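Probable methyltransferase (Bordetella pertussis, PDB 3KTY) probably methylates RNA using S-adenosyl-L-methionine, this chain being the SpoU/TrmH-type methyltransferase domain of a longer protein. Local coordinates at residues R12-Q17 with E76-P81; G22-A27 with L39-P44; S26-I31 with D64-A69; K32-G37 with A160-A165. All coordinates share one frame; numbering follows the deposited sequence.

Contact 1: residues R12-Q17 with E76-P81; sequences RFIMTQ and EEALAP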
loop_
_atom_site.group_PDB
_atom_site.type_symbol
_atom_site.label_atom_id
_atom_site.label_comp_id
_atom_site.label_asym_id
_atom_site.label_seq_id
_atom_site.Cartn_x
_atom_site.Cartn_y
_atom_site.Cartn_z
ATOM N N ARG A 12 -2.450 5.207 -16.392
ATOM C CA ARG A 12 -1.022 5.569 -16.377
ATOM C C ARG A 12 -0.607 6.224 -15.112
ATOM O O ARG A 12 -1.352 7.052 -14.589
ATOM C CB ARG A 12 -0.734 6.584 -17.473
ATOM C CG ARG A 12 -0.586 5.903 -18.748
ATOM C CD ARG A 12 -1.453 6.545 -19.714
ATOM N NE ARG A 12 -0.632 7.339 -20.570
ATOM C CZ ARG A 12 -0.500 7.135 -21.867
ATOM N NH1 ARG A 12 -1.148 6.163 -22.488
ATOM N NH2 ARG A 12 0.293 7.922 -22.523
ATOM N N PHE A 13 0.610 5.915 -14.655
ATOM C CA PHE A 13 1.171 6.540 -13.445
ATOM C C PHE A 13 2.378 7.389 -13.786
ATOM O O PHE A 13 3.382 6.905 -14.301
ATOM C CB PHE A 13 1.552 5.484 -12.397
ATOM C CG PHE A 13 0.405 4.584 -12.008
ATOM C CD1 PHE A 13 -0.297 4.800 -10.841
ATOM C CD2 PHE A 13 0.001 3.567 -12.845
ATOM C CE1 PHE A 13 -1.373 3.993 -10.492
ATOM C CE2 PHE A 13 -1.051 2.753 -12.507
ATOM C CZ PHE A 13 -1.741 2.966 -11.341
ATOM N N ILE A 14 2.261 8.662 -13.462
ATOM C CA ILE A 14 3.238 9.653 -13.810
ATOM C C ILE A 14 4.004 10.198 -12.615
ATOM O O ILE A 14 3.437 10.855 -11.750
ATOM C CB ILE A 14 2.580 10.800 -14.596
ATOM C CG1 ILE A 14 1.812 10.183 -15.765
ATOM C CG2 ILE A 14 3.674 11.797 -15.098
ATOM C CD1 ILE A 14 1.146 11.192 -16.683
HETATM N N MSE A 15 5.306 9.925 -12.586
HETATM C CA MSE A 15 6.165 10.476 -11.547
HETATM C C MSE A 15 6.909 11.715 -12.025
HETATM O O MSE A 15 7.680 11.646 -12.981
HETATM C CB MSE A 15 7.210 9.436 -11.151
HETATM C CG MSE A 15 6.671 8.203 -10.434
HETATM SE SE MSE A 15 8.139 6.918 -10.323
HETATM C CE MSE A 15 9.092 7.602 -8.718
ATOM N N THR A 16 6.706 12.842 -11.366
ATOM C CA THR A 16 7.459 14.030 -11.746
ATOM C C THR A 16 8.753 14.296 -10.944
ATOM O O THR A 16 8.792 14.230 -9.712
ATOM C CB THR A 16 6.594 15.294 -11.712
ATOM O OG1 THR A 16 6.292 15.615 -10.352
ATOM C CG2 THR A 16 5.316 15.105 -12.519
ATOM N N GLN A 17 9.815 14.609 -11.673
ATOM C CA GLN A 17 11.100 14.911 -11.069
ATOM C C GLN A 17 11.668 13.771 -10.212
ATOM O O GLN A 17 12.332 14.038 -9.223
ATOM C CB GLN A 17 11.000 16.184 -10.233
ATOM C CG GLN A 17 11.228 17.445 -11.002
ATOM C CD GLN A 17 9.942 18.094 -11.450
ATOM O OE1 GLN A 17 9.532 17.965 -12.610
ATOM N NE2 GLN A 17 9.298 18.812 -10.537
ATOM N N GLU A 76 3.089 18.422 -19.652
ATOM C CA GLU A 76 2.282 18.614 -20.857
ATOM C C GLU A 76 2.382 17.431 -21.817
ATOM O O GLU A 76 1.361 16.883 -22.220
ATOM C CB GLU A 76 2.678 19.921 -21.567
ATOM C CG GLU A 76 2.200 21.180 -20.845
ATOM C CD GLU A 76 3.213 21.756 -19.847
ATOM O OE1 GLU A 76 4.158 21.036 -19.446
ATOM O OE2 GLU A 76 3.059 22.944 -19.467
ATOM N N GLU A 77 3.602 17.065 -22.217
ATOM C CA GLU A 77 3.805 15.888 -23.053
ATOM C C GLU A 77 3.148 14.613 -22.468
ATOM O O GLU A 77 2.437 13.857 -23.175
ATOM C CB GLU A 77 5.293 15.647 -23.250
ATOM C CG GLU A 77 5.598 14.556 -24.292
ATOM C CD GLU A 77 5.226 15.004 -25.754
ATOM O OE1 GLU A 77 4.813 16.173 -25.969
ATOM O OE2 GLU A 77 5.373 14.194 -26.691
ATOM N N ALA A 78 3.385 14.378 -21.169
ATOM C CA ALA A 78 2.843 13.187 -20.482
ATOM C C ALA A 78 1.295 13.178 -20.413
ATOM O O ALA A 78 0.649 12.130 -20.517
ATOM C CB ALA A 78 3.471 13.009 -19.120
ATOM N N LEU A 79 0.712 14.361 -20.305
ATOM C CA LEU A 79 -0.745 14.505 -20.316
ATOM C C LEU A 79 -1.421 14.551 -21.686
ATOM O O LEU A 79 -2.648 14.377 -21.784
ATOM C CB LEU A 79 -1.168 15.719 -19.493
ATOM C CG LEU A 79 -0.738 15.501 -18.043
ATOM C CD1 LEU A 79 -1.211 16.573 -17.108
ATOM C CD2 LEU A 79 -1.241 14.142 -17.593
ATOM N N ALA A 80 -0.659 14.738 -22.760
ATOM C CA ALA A 80 -1.334 14.879 -24.052
ATOM C C ALA A 80 -2.369 13.779 -24.302
ATOM O O ALA A 80 -3.475 14.085 -24.677
ATOM C CB ALA A 80 -0.347 14.987 -25.222
ATOM N N PRO A 81 -2.035 12.499 -24.083
ATOM C CA PRO A 81 -3.131 11.578 -24.409
ATOM C C PRO A 81 -4.096 11.316 -23.235
ATOM O O PRO A 81 -4.982 10.485 -23.318
ATOM C CB PRO A 81 -2.414 10.280 -24.809
ATOM C CG PRO A 81 -0.939 10.470 -24.439
ATOM C CD PRO A 81 -0.812 11.781 -23.701
HETATM O O HOH W 1 1.565 9.396 -20.639
#

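Contact 2: residues G22-A27 with L39-P44; sequences GNVGSA and LVLVAP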
loop_
_atom_site.group_PDB
_atom_site.type_symbol
_atom_site.label_atom_id
_atom_site.label_comp_id
_atom_site.label_asym_id
_atom_site.label_seq_id
_atom_site.Cartn_x
_atom_site.Cartn_y
_atom_site.Cartn_z
ATOM N N GLY A 22 16.189 4.060 -7.312
ATOM C CA GLY A 22 15.546 2.946 -6.642
ATOM C C GLY A 22 14.044 3.097 -6.509
ATOM O O GLY A 22 13.318 2.119 -6.667
ATOM N N ASN A 23 13.585 4.310 -6.192
ATOM C CA ASN A 23 12.160 4.632 -6.186
ATOM C C ASN A 23 11.487 4.333 -7.531
ATOM O O ASN A 23 10.309 3.950 -7.578
ATOM C CB ASN A 23 11.905 6.109 -5.853
ATOM C CG ASN A 23 12.096 6.450 -4.376
ATOM O OD1 ASN A 23 11.701 5.698 -3.477
ATOM N ND2 ASN A 23 12.664 7.630 -4.124
ATOM N N VAL A 24 12.220 4.516 -8.623
ATOM C CA VAL A 24 11.654 4.288 -9.954
ATOM C C VAL A 24 11.451 2.824 -10.198
ATOM O O VAL A 24 10.434 2.432 -10.781
ATOM C CB VAL A 24 12.577 4.771 -11.076
ATOM C CG1 VAL A 24 12.046 4.310 -12.403
ATOM C CG2 VAL A 24 12.733 6.280 -11.029
ATOM N N GLY A 25 12.428 2.010 -9.776
ATOM C CA GLY A 25 12.270 0.562 -9.777
ATOM C C GLY A 25 11.142 0.070 -8.865
ATOM O O GLY A 25 10.344 -0.774 -9.248
ATOM N N SER A 26 11.067 0.601 -7.651
ATOM C CA SER A 26 10.021 0.200 -6.710
ATOM C C SER A 26 8.667 0.558 -7.263
ATOM O O SER A 26 7.693 -0.191 -7.116
ATOM C CB SER A 26 10.227 0.905 -5.359
ATOM O OG SER A 26 11.442 0.478 -4.780
ATOM N N ALA A 27 8.622 1.734 -7.893
ATOM C CA ALA A 27 7.458 2.225 -8.596
ATOM C C ALA A 27 6.959 1.211 -9.625
ATOM O O ALA A 27 5.764 0.935 -9.708
ATOM C CB ALA A 27 7.746 3.625 -9.274
ATOM N N LEU A 39 4.150 3.093 -16.805
ATOM C CA LEU A 39 4.839 4.052 -15.956
ATOM C C LEU A 39 5.513 5.139 -16.799
ATOM O O LEU A 39 6.203 4.851 -17.750
ATOM C CB LEU A 39 5.893 3.343 -15.117
ATOM C CG LEU A 39 6.786 4.233 -14.234
ATOM C CD1 LEU A 39 6.056 4.779 -13.028
ATOM C CD2 LEU A 39 7.961 3.411 -13.775
ATOM N N VAL A 40 5.307 6.384 -16.395
ATOM C CA VAL A 40 5.807 7.526 -17.082
ATOM C C VAL A 40 6.605 8.416 -16.138
ATOM O O VAL A 40 6.161 8.734 -15.040
ATOM C CB VAL A 40 4.622 8.364 -17.686
ATOM C CG1 VAL A 40 5.192 9.574 -18.451
ATOM C CG2 VAL A 40 3.779 7.518 -18.618
ATOM N N LEU A 41 7.769 8.835 -16.574
ATOM C CA LEU A 41 8.589 9.770 -15.816
ATOM C C LEU A 41 8.647 11.136 -16.499
ATOM O O LEU A 41 8.875 11.208 -17.696
ATOM C CB LEU A 41 10.004 9.251 -15.776
ATOM C CG LEU A 41 10.298 7.868 -15.155
ATOM C CD1 LEU A 41 11.761 7.791 -14.922
ATOM C CD2 LEU A 41 9.575 7.720 -13.842
ATOM N N VAL A 42 8.453 12.209 -15.739
ATOM C CA VAL A 42 8.621 13.556 -16.257
ATOM C C VAL A 42 9.835 14.244 -15.604
ATOM O O VAL A 42 9.936 14.312 -14.375
ATOM C CB VAL A 42 7.358 14.404 -16.020
ATOM C CG1 VAL A 42 7.648 15.893 -16.241
ATOM C CG2 VAL A 42 6.215 13.921 -16.920
ATOM N N ALA A 43 10.761 14.718 -16.429
ATOM C CA ALA A 43 11.913 15.505 -15.980
ATOM C C ALA A 43 12.711 14.812 -14.896
ATOM O O ALA A 43 12.901 15.355 -13.827
ATOM C CB ALA A 43 11.486 16.907 -15.506
ATOM N N PRO A 44 13.185 13.603 -15.172
ATOM C CA PRO A 44 13.925 12.928 -14.103
ATOM C C PRO A 44 15.261 13.614 -13.902
ATOM O O PRO A 44 15.726 14.335 -14.803
ATOM C CB PRO A 44 14.119 11.519 -14.648
ATOM C CG PRO A 44 13.981 11.697 -16.158
ATOM C CD PRO A 44 12.936 12.734 -16.329
#

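Contact 3: residues S26-I31 with D64-A69; sequences SAARAI and DVLERA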
loop_
_atom_site.group_PDB
_atom_site.type_symbol
_atom_site.label_atom_id
_atom_site.label_comp_id
_atom_site.label_asym_id
_atom_site.label_seq_id
_atom_site.Cartn_x
_atom_site.Cartn_y
_atom_site.Cartn_z
ATOM N N SER A 26 11.067 0.601 -7.651
ATOM C CA SER A 26 10.021 0.200 -6.710
ATOM C C SER A 26 8.667 0.558 -7.263
ATOM O O SER A 26 7.693 -0.191 -7.116
ATOM C CB SER A 26 10.227 0.905 -5.359
ATOM O OG SER A 26 11.442 0.478 -4.780
ATOM N N ALA A 27 8.622 1.734 -7.893
ATOM C CA ALA A 27 7.458 2.225 -8.596
ATOM C C ALA A 27 6.959 1.211 -9.625
ATOM O O ALA A 27 5.764 0.935 -9.708
ATOM C CB ALA A 27 7.746 3.625 -9.274
ATOM N N ALA A 28 7.870 0.652 -10.402
ATOM C CA ALA A 28 7.461 -0.256 -11.461
ATOM C C ALA A 28 6.886 -1.543 -10.899
ATOM O O ALA A 28 5.916 -2.082 -11.442
ATOM C CB ALA A 28 8.659 -0.568 -12.385
ATOM N N ARG A 29 7.512 -2.025 -9.815
ATOM C CA ARG A 29 7.137 -3.276 -9.168
ATOM C C ARG A 29 5.811 -3.046 -8.477
ATOM O O ARG A 29 4.845 -3.797 -8.668
ATOM C CB ARG A 29 8.211 -3.732 -8.163
ATOM C CG ARG A 29 7.990 -5.142 -7.659
ATOM C CD ARG A 29 8.956 -5.607 -6.537
ATOM N NE ARG A 29 8.193 -6.026 -5.357
ATOM C CZ ARG A 29 7.442 -7.131 -5.281
ATOM N NH1 ARG A 29 6.762 -7.398 -4.167
ATOM N NH2 ARG A 29 7.359 -7.973 -6.309
ATOM N N ALA A 30 5.748 -1.994 -7.680
ATOM C CA ALA A 30 4.448 -1.597 -7.116
ATOM C C ALA A 30 3.300 -1.675 -8.141
ATOM O O ALA A 30 2.317 -2.367 -7.907
ATOM C CB ALA A 30 4.528 -0.194 -6.535
ATOM N N ILE A 31 3.390 -0.977 -9.276
ATOM C CA ILE A 31 2.223 -1.012 -10.174
ATOM C C ILE A 31 1.996 -2.355 -10.842
ATOM O O ILE A 31 0.869 -2.772 -11.074
ATOM C CB ILE A 31 2.137 0.159 -11.204
ATOM C CG1 ILE A 31 3.297 0.126 -12.197
ATOM C CG2 ILE A 31 2.047 1.515 -10.491
ATOM C CD1 ILE A 31 3.132 1.161 -13.286
ATOM N N ASP A 64 10.284 -5.437 -17.257
ATOM C CA ASP A 64 9.535 -5.063 -18.445
ATOM C C ASP A 64 8.782 -3.727 -18.302
ATOM O O ASP A 64 8.771 -2.928 -19.214
ATOM C CB ASP A 64 8.558 -6.197 -18.821
ATOM C CG ASP A 64 7.493 -6.461 -17.732
ATOM O OD1 ASP A 64 6.463 -7.124 -18.050
ATOM O OD2 ASP A 64 7.677 -5.999 -16.573
ATOM N N VAL A 65 8.133 -3.495 -17.169
ATOM C CA VAL A 65 7.389 -2.262 -16.979
ATOM C C VAL A 65 8.394 -1.128 -16.994
ATOM O O VAL A 65 8.133 -0.030 -17.522
ATOM C CB VAL A 65 6.605 -2.289 -15.634
ATOM C CG1 VAL A 65 6.153 -0.899 -15.191
ATOM C CG2 VAL A 65 5.421 -3.205 -15.743
ATOM N N LEU A 66 9.548 -1.433 -16.419
ATOM C CA LEU A 66 10.630 -0.499 -16.211
ATOM C C LEU A 66 11.299 -0.121 -17.520
ATOM O O LEU A 66 11.600 1.033 -17.745
ATOM C CB LEU A 66 11.665 -1.126 -15.300
ATOM C CG LEU A 66 12.805 -0.166 -14.988
ATOM C CD1 LEU A 66 12.324 1.079 -14.222
ATOM C CD2 LEU A 66 13.938 -0.896 -14.228
ATOM N N GLU A 67 11.529 -1.108 -18.377
ATOM C CA GLU A 67 12.083 -0.873 -19.703
ATOM C C GLU A 67 11.158 0.012 -20.513
ATOM O O GLU A 67 11.572 1.046 -21.007
ATOM C CB GLU A 67 12.271 -2.188 -20.444
ATOM C CG GLU A 67 13.559 -2.886 -20.155
ATOM C CD GLU A 67 13.470 -4.389 -20.385
ATOM O OE1 GLU A 67 12.335 -4.909 -20.537
ATOM O OE2 GLU A 67 14.533 -5.052 -20.400
ATOM N N ARG A 68 9.901 -0.401 -20.633
ATOM C CA ARG A 68 8.913 0.313 -21.440
ATOM C C ARG A 68 8.510 1.690 -20.940
ATOM O O ARG A 68 7.759 2.377 -21.615
ATOM C CB ARG A 68 7.640 -0.530 -21.606
ATOM C CG ARG A 68 7.860 -1.822 -22.415
ATOM C CD ARG A 68 6.552 -2.604 -22.612
ATOM N NE ARG A 68 6.031 -3.187 -21.363
ATOM C CZ ARG A 68 5.118 -2.639 -20.549
ATOM N NH1 ARG A 68 4.751 -3.307 -19.461
ATOM N NH2 ARG A 68 4.570 -1.448 -20.805
ATOM N N ALA A 69 8.954 2.084 -19.749
ATOM C CA ALA A 69 8.574 3.385 -19.185
ATOM C C ALA A 69 8.968 4.545 -20.114
ATOM O O ALA A 69 10.088 4.616 -20.601
ATOM C CB ALA A 69 9.223 3.580 -17.851
#

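Contact 4: residues K32-G37 with A160-A165; sequences KTMGFG and ALQLAA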
loop_
_atom_site.group_PDB
_atom_site.type_symbol
_atom_site.label_atom_id
_atom_site.label_comp_id
_atom_site.label_asym_id
_atom_site.label_seq_id
_atom_site.Cartn_x
_atom_site.Cartn_y
_atom_site.Cartn_z
ATOM N N LYS A 32 3.067 -3.057 -11.146
ATOM C CA LYS A 32 2.854 -4.348 -11.727
ATOM C C LYS A 32 2.078 -5.254 -10.781
ATOM O O LYS A 32 1.220 -6.001 -11.236
ATOM C CB LYS A 32 4.167 -5.009 -12.133
ATOM C CG LYS A 32 3.935 -6.123 -13.111
ATOM C CD LYS A 32 5.238 -6.699 -13.591
ATOM C CE LYS A 32 5.012 -7.650 -14.765
ATOM N NZ LYS A 32 6.035 -8.729 -14.745
ATOM N N THR A 33 2.394 -5.218 -9.479
ATOM C CA THR A 33 1.701 -6.098 -8.542
ATOM C C THR A 33 0.198 -5.857 -8.508
ATOM O O THR A 33 -0.560 -6.728 -8.095
ATOM C CB THR A 33 2.240 -6.030 -7.074
ATOM O OG1 THR A 33 1.887 -4.776 -6.466
ATOM C CG2 THR A 33 3.713 -6.206 -7.050
HETATM N N MSE A 34 -0.210 -4.657 -8.888
HETATM C CA MSE A 34 -1.608 -4.276 -8.973
HETATM C C MSE A 34 -2.183 -4.505 -10.366
HETATM O O MSE A 34 -3.331 -4.199 -10.627
HETATM C CB MSE A 34 -1.787 -2.798 -8.542
HETATM C CG MSE A 34 -1.420 -2.548 -7.020
HETATM SE SE MSE A 34 -2.383 -3.821 -5.813
HETATM C CE MSE A 34 -0.981 -4.089 -4.479
ATOM N N GLY A 35 -1.380 -5.034 -11.271
ATOM C CA GLY A 35 -1.864 -5.304 -12.607
ATOM C C GLY A 35 -1.632 -4.192 -13.623
ATOM O O GLY A 35 -2.093 -4.303 -14.741
ATOM N N PHE A 36 -0.899 -3.145 -13.269
ATOM C CA PHE A 36 -0.649 -2.073 -14.230
ATOM C C PHE A 36 0.733 -2.134 -14.894
ATOM O O PHE A 36 1.724 -2.505 -14.269
ATOM C CB PHE A 36 -0.884 -0.717 -13.587
ATOM C CG PHE A 36 -2.294 -0.535 -13.070
ATOM C CD1 PHE A 36 -3.320 -0.153 -13.931
ATOM C CD2 PHE A 36 -2.608 -0.769 -11.726
ATOM C CE1 PHE A 36 -4.656 0.023 -13.444
ATOM C CE2 PHE A 36 -3.951 -0.586 -11.224
ATOM C CZ PHE A 36 -4.966 -0.190 -12.088
ATOM N N GLY A 37 0.811 -1.740 -16.156
ATOM C CA GLY A 37 2.093 -1.816 -16.828
ATOM C C GLY A 37 2.668 -0.505 -17.321
ATOM O O GLY A 37 3.739 -0.507 -17.928
ATOM N N ALA A 160 2.796 5.768 -1.652
ATOM C CA ALA A 160 1.700 6.494 -2.252
ATOM C C ALA A 160 1.226 5.765 -3.511
ATOM O O ALA A 160 0.036 5.494 -3.665
ATOM C CB ALA A 160 2.073 7.907 -2.576
ATOM N N LEU A 161 2.165 5.399 -4.376
ATOM C CA LEU A 161 1.819 4.715 -5.621
ATOM C C LEU A 161 1.123 3.376 -5.398
ATOM O O LEU A 161 0.148 3.036 -6.090
ATOM C CB LEU A 161 3.050 4.492 -6.494
ATOM C CG LEU A 161 3.198 5.562 -7.543
ATOM C CD1 LEU A 161 4.271 5.174 -8.535
ATOM C CD2 LEU A 161 1.891 5.731 -8.229
ATOM N N GLN A 162 1.635 2.588 -4.470
ATOM C CA GLN A 162 1.000 1.308 -4.236
ATOM C C GLN A 162 -0.472 1.499 -3.762
ATOM O O GLN A 162 -1.396 0.827 -4.256
ATOM C CB GLN A 162 1.818 0.491 -3.239
ATOM C CG GLN A 162 1.526 -0.991 -3.307
ATOM C CD GLN A 162 2.320 -1.771 -2.280
ATOM O OE1 GLN A 162 2.285 -3.009 -2.250
ATOM N NE2 GLN A 162 3.054 -1.048 -1.428
ATOM N N LEU A 163 -0.682 2.420 -2.815
ATOM C CA LEU A 163 -2.033 2.699 -2.375
ATOM C C LEU A 163 -2.907 3.094 -3.580
ATOM O O LEU A 163 -3.972 2.549 -3.756
ATOM C CB LEU A 163 -2.077 3.758 -1.259
ATOM C CG LEU A 163 -1.486 3.239 0.020
ATOM C CD1 LEU A 163 -1.765 4.184 1.142
ATOM C CD2 LEU A 163 -2.054 1.879 0.311
ATOM N N ALA A 164 -2.464 4.047 -4.384
ATOM C CA ALA A 164 -3.253 4.488 -5.544
ATOM C C ALA A 164 -3.586 3.352 -6.503
ATOM O O ALA A 164 -4.720 3.184 -6.969
ATOM C CB ALA A 164 -2.504 5.552 -6.289
ATOM N N ALA A 165 -2.571 2.552 -6.784
ATOM C CA ALA A 165 -2.733 1.456 -7.687
ATOM C C ALA A 165 -3.627 0.374 -7.075
ATOM O O ALA A 165 -4.354 -0.299 -7.795
ATOM C CB ALA A 165 -1.359 0.883 -8.091
#

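Contact 1: residues R12-Q17 with E76-P81
Ile14 and Arg12 leave the same side of strand 11-16 and meet the end of helix 75-79, one in a dry, tight packing and the other at a wet, loose margin. The strand belongs to the parallel sheet of an alpha/beta/alpha sandwich, and this helix packs on one of its faces. In the tight part, CD1 of Ile14 touches two methyl groups of the helix. It lies 3.8 Å from CB of Ala78 and 3.9 Å from CD2 of Leu79. The Ile14 chain ends straight, with chi2 at -178°, which drives CD1 outward from the strand. A branched residue suits a strand. The small Ala78 lets the helix come down on the sheet, where it also rests on Val42 and His72. Leu79 starts out pointing away from the strand, and only the reach of its chain brings CD2 back to Ile14.

Two residues down the strand the character changes. The long Arg12 chain, bent at chi2 and chi3, carries its guanidinium past the last turn to Pro81. CG of Pro81 lies 3.4 Å from NH2 of Arg12, approaching obliquely, and the two side chains cross at about a right angle. Proline, with no N-H to continue the helical pattern, is at home here; Glu77 O takes a 3.2 Å bond from Ala80 N. One water bridges Arg12 and Ala78. Lying in the guanidinium plane at its edge, it accepts from NH2 of Arg12 at 2.7 Å and donates to Ala78 O at 2.9 Å.

Contact 2: residues G22-A27 with L39-P44
The 22-27 part of helix 21-33 runs nearly antiparallel to strand 39-42, at 155° between their directions and 10.3 Å between their axes, with Ala27 facing Leu39 and Val24 facing Leu41. No hydrogen bond joins the two, and the contact rests on buried apolar side chains. Leu39 and Val24 share the bridging. CG of Leu39 stands anti to the backbone N (chi1 176°), and the two methyl branches then spread along the helix. CD1 of Leu39 lies 4.3 Å from CB of Ala27, while its CD2 goes to the neighbouring turn and lies 4.0 Å from Val24 O. A forked leucine can therefore touch two helical turns at once, and alanine suits the nearer turn because it brings the backbone close.

Val24 divides its branches in turn. Its CG1 lies 4.4 Å from CD2 of Leu39, and its CG2 is 4.3 Å from CD1 of Leu41. These separations are those of relaxed rather than squeezed packing. On the helix surface, Gly22 O is gripped twice by Ser26, by its N at 2.9 Å and by its OG at 3.1 Å, the hydroxyl sitting above the carbonyl plane. Serine thus satisfies its own hydroxyl without leaving the helix. Leu41 and Ala27 also touch Met15, tying in the neighbouring strand. Strand 11-16, helix 21-33 and strand 39-42 together form a classic beta-alpha-beta crossover of a parallel alpha/beta fold.

Contact 3: residues S26-I31 with D64-A69
The 2.7 Å bond from Ala30 N to Ser26 O belongs to the helical turn that carries Ala28 and Ile31 against Val65 and Leu66. Ile31 N continues the ladder with a bond to Ala27 O, and the backbone here is ordinary alpha helix. The side chains that meet are apolar and buried, and no hydrogen bond crosses. Ala28 lies at the middle: its CA comes within 5.7 Å of the CA of Leu66, an approach that the single methyl of alanine permits. CB of Ala28 meets CG1 of Val65 at 3.8 Å and CB of Leu66 at 4.2 Å, so the methyl rests against two successive residues of the facing helix.

Val65 answers with one branch. With chi1 at 163°, CG1 of Val65 points opposite its own backbone N; besides meeting Ala28, this CG1 of Val65 lies 4.1 Å from CD1 of Ile31. The isoleucine achieves this with CG1 in the crowded position between N and the carbonyl carbon, chi1 64°. Its chain is straight beyond that, which sends CD1 obliquely across Val65. Valine's short branch suits the close approach at Ala28, while isoleucine's longer arm spans the wider distance to Val65.

Beside the contact, Val65 N donates a weak bond to Asp64 OD2, which also forms a long, weak ion pair with Lys32 NZ. Arg29 points the other way, and its NH1 bonds Gln159 of the second subunit. Leu66 also touches Val56 and Ala59 of helix 53-59. Short helices that follow strand 39-42 and lead to the edge strand 70-72 thus pack on helix 21-33, as part of one helical layer of the alpha/beta/alpha sandwich.

Contact 4: residues K32-G37 with A160-A165
Met34, a selenomethionine, packs on Ala165 just past the end of helix 21-33, where a Schellman motif closes the helix. Gly35 takes a positive phi of 93°, a conformation that suits glycine; its N bonds Lys32 O at 2.8 Å, and Phe36 N bonds Ile31 O, also at 2.8 Å. From its CB, Met34 begins 3.7 Å from both Ala165 O and Ala165 CB. CG of Met34 then settles on the methyl, at 3.6 Å from Ala165 CB. Bends at chi2 (-52°) and chi3 turn the chain beyond CB, carrying CE of Met34, the tip, to Gln162, where it lies 4.1 Å from OE1. The Met34 and Gln162 chains cross at about a right angle. This OE1 is buried with no polar partner in the model, though the glutamine is poorly ordered. A flexible, unbranched chain suits Met34, which lets it follow the surface of helix 157-172 and also meet Leu163 of the second subunit.

Phe36 also packs on Ala165 and meets Phe13 edge-to-face. Small Ala165 admits both neighbours. CD2 of Phe36 is 4.2 Å from Ala165 CB, and CE2 comes to 3.5 Å from Ala165 O, which lies at the ring edge near its plane.

In the fold
Contacts 2, 3 and 4 follow one another along helix 21-33 and its end, joining it to strand 39-42, helix 63-67 and helix 157-172. Contacts 2 and 3 have centres about 8 Å apart and share Ser26 and Ala27; those of contacts 3 and 4 are about 10 Å apart. Contact 1 lies on the other face of the sheet, its centre about 16 Å from that of contact 4. Strand 11-16 links the two layers: Ile14 faces helix 75-79, while Phe13 and Met15 face helices 21-33 and 157-172. Contact 4 brings the chain's last helix back to its first third and touches the second subunit, consistent with the dimeric SPOUT family.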